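Local structure of pyruvate kinase (Cryptosporidium parvum, 4DRS) at residues I49-P54 against C358-G363. The protein probably catalyses the last step of glycolysis, the transfer of phosphate from phosphoenolpyruvate to ADP, giving pyruvate and ATP. Numbering follows the deposited sequence.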
loop_
_atom_site.group_PDB
_atom_site.type_symbol
_atom_site.label_atom_id
_atom_site.label_comp_id
_atom_site.label_asym_id
_atom_site.label_seq_id
_atom_site.Cartn_x
_atom_site.Cartn_y
_atom_site.Cartn_z
ATOM N N ILE A 49 17.404 -1.452 -31.752
ATOM C CA ILE A 49 17.370 -1.985 -33.108
ATOM C C ILE A 49 17.669 -0.864 -34.106
ATOM O O ILE A 49 17.079 0.217 -34.022
ATOM C CB ILE A 49 15.999 -2.618 -33.436
ATOM C CG1 ILE A 49 15.669 -3.743 -32.448
ATOM C CG2 ILE A 49 15.980 -3.142 -34.871
ATOM C CD1 ILE A 49 14.310 -4.382 -32.662
ATOM N N CYS A 50 18.588 -1.122 -35.035
ATOM C CA CYS A 50 18.901 -0.174 -36.112
ATOM C C CYS A 50 18.589 -0.786 -37.458
ATOM O O CYS A 50 18.959 -1.927 -37.728
ATOM C CB CYS A 50 20.376 0.238 -36.096
ATOM S SG CYS A 50 20.925 1.028 -34.576
ATOM N N THR A 51 17.905 -0.017 -38.297
ATOM C CA THR A 51 17.604 -0.435 -39.652
ATOM C C THR A 51 18.804 -0.131 -40.528
ATOM O O THR A 51 19.291 1.006 -40.558
ATOM C CB THR A 51 16.361 0.289 -40.196
ATOM O OG1 THR A 51 15.267 0.091 -39.289
ATOM C CG2 THR A 51 15.986 -0.245 -41.575
ATOM N N ILE A 52 19.286 -1.153 -41.227
ATOM C CA ILE A 52 20.463 -1.000 -42.067
ATOM C C ILE A 52 20.061 -0.717 -43.509
ATOM O O ILE A 52 19.316 -1.480 -44.121
ATOM C CB ILE A 52 21.411 -2.227 -41.995
ATOM C CG1 ILE A 52 21.619 -2.702 -40.543
ATOM C CG2 ILE A 52 22.740 -1.923 -42.680
ATOM C CD1 ILE A 52 22.067 -1.636 -39.559
ATOM N N GLY A 53 20.555 0.394 -44.037
ATOM C CA GLY A 53 20.323 0.761 -45.425
ATOM C C GLY A 53 21.579 1.335 -46.051
ATOM O O GLY A 53 22.678 1.156 -45.515
ATOM N N PRO A 54 21.424 2.048 -47.184
ATOM C CA PRO A 54 22.551 2.603 -47.947
ATOM C C PRO A 54 23.525 3.429 -47.104
ATOM O O PRO A 54 24.737 3.315 -47.289
ATOM C CB PRO A 54 21.865 3.493 -48.989
ATOM C CG PRO A 54 20.513 2.887 -49.161
ATOM C CD PRO A 54 20.125 2.378 -47.803
ATOM N N CYS A 358 12.691 -2.840 -26.381
ATOM C CA CYS A 358 13.592 -2.281 -27.387
ATOM C C CYS A 358 13.003 -1.045 -28.011
ATOM O O CYS A 358 11.784 -0.884 -28.072
ATOM C CB CYS A 358 13.867 -3.260 -28.531
ATOM S SG CYS A 358 14.052 -4.977 -28.055
ATOM N N VAL A 359 13.891 -0.191 -28.496
ATOM C CA VAL A 359 13.512 0.923 -29.346
ATOM C C VAL A 359 14.171 0.713 -30.704
ATOM O O VAL A 359 15.260 0.138 -30.793
ATOM C CB VAL A 359 13.897 2.287 -28.730
ATOM C CG1 VAL A 359 13.044 2.556 -27.501
ATOM C CG2 VAL A 359 15.377 2.336 -28.367
ATOM N N MET A 360 13.499 1.158 -31.757
ATOM C CA MET A 360 13.981 0.948 -33.107
ATOM C C MET A 360 14.130 2.251 -33.879
ATOM O O MET A 360 13.227 3.085 -33.874
ATOM C CB MET A 360 13.044 0.002 -33.855
ATOM C CG MET A 360 13.563 -0.444 -35.211
ATOM S SD MET A 360 12.346 -1.432 -36.087
ATOM C CE MET A 360 11.641 -0.205 -37.184
ATOM N N LEU A 361 15.275 2.405 -34.541
ATOM C CA LEU A 361 15.518 3.498 -35.483
ATOM C C LEU A 361 15.239 3.048 -36.906
ATOM O O LEU A 361 15.674 1.973 -37.315
ATOM C CB LEU A 361 16.967 3.971 -35.394
ATOM C CG LEU A 361 17.362 4.863 -34.224
ATOM C CD1 LEU A 361 18.866 5.078 -34.218
ATOM C CD2 LEU A 361 16.637 6.199 -34.279
ATOM N N SER A 362 14.519 3.874 -37.657
ATOM C CA SER A 362 14.175 3.549 -39.038
ATOM C C SER A 362 15.085 4.256 -40.046
ATOM O O SER A 362 16.199 3.796 -40.310
ATOM C CB SER A 362 12.696 3.847 -39.314
ATOM O OG SER A 362 11.888 2.710 -39.050
ATOM N N GLY A 363 14.608 5.372 -40.598
ATOM C CA GLY A 363 15.344 6.126 -41.614
ATOM C C GLY A 363 16.455 7.012 -41.074
ATOM O O GLY A 363 17.127 7.706 -41.839
#
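Ile49 pairs with Met360, and Cys50 with Leu361, where residues 49-51 run parallel to residues 358-361, 15° apart. Strands 47-51 and 358-361 are the first and last of the eight-stranded TIM barrel, so their pairing closes it. Backbone bonds set the register. Ile49 N donates to Val359 O at 2.8 Å, and Leu361 N donates to Ile49 O at 2.9 Å. Thr51 N reaches Leu361 O at 3.1 Å, less straight than the other two.

Leu361 O takes a second bond, from Thr51 OG1 at 2.8 Å. That hydroxyl lies in the carbonyl plane, on a lone pair, while the amide N-H comes in tilted from the plane. Thr51 OG1 sits beside its own backbone N (chi1 -54°), which lets one residue grip the carbonyl twice. OG1 is also hydrogen-bonded to Arg74 NH1.

Apolar contact is made on the barrel's inner side. Met360 CG, anti to the backbone N (chi1 -172°), is thereby set against Ile49 CG2 at 3.6 Å. Ile49 CD1 lies 4.3 Å from Cys358 CB. On the other face, Cys50 and Leu361 both pack on Val375 of helix 371-386.

The carbonyl of Leu361, a buried residue, is thus gripped by two donors of Thr51 at the C-terminal end of the strands. Arg74 binds ADP, though none is bound here, so Thr51 probably helps tie the barrel closure to the nucleotide site.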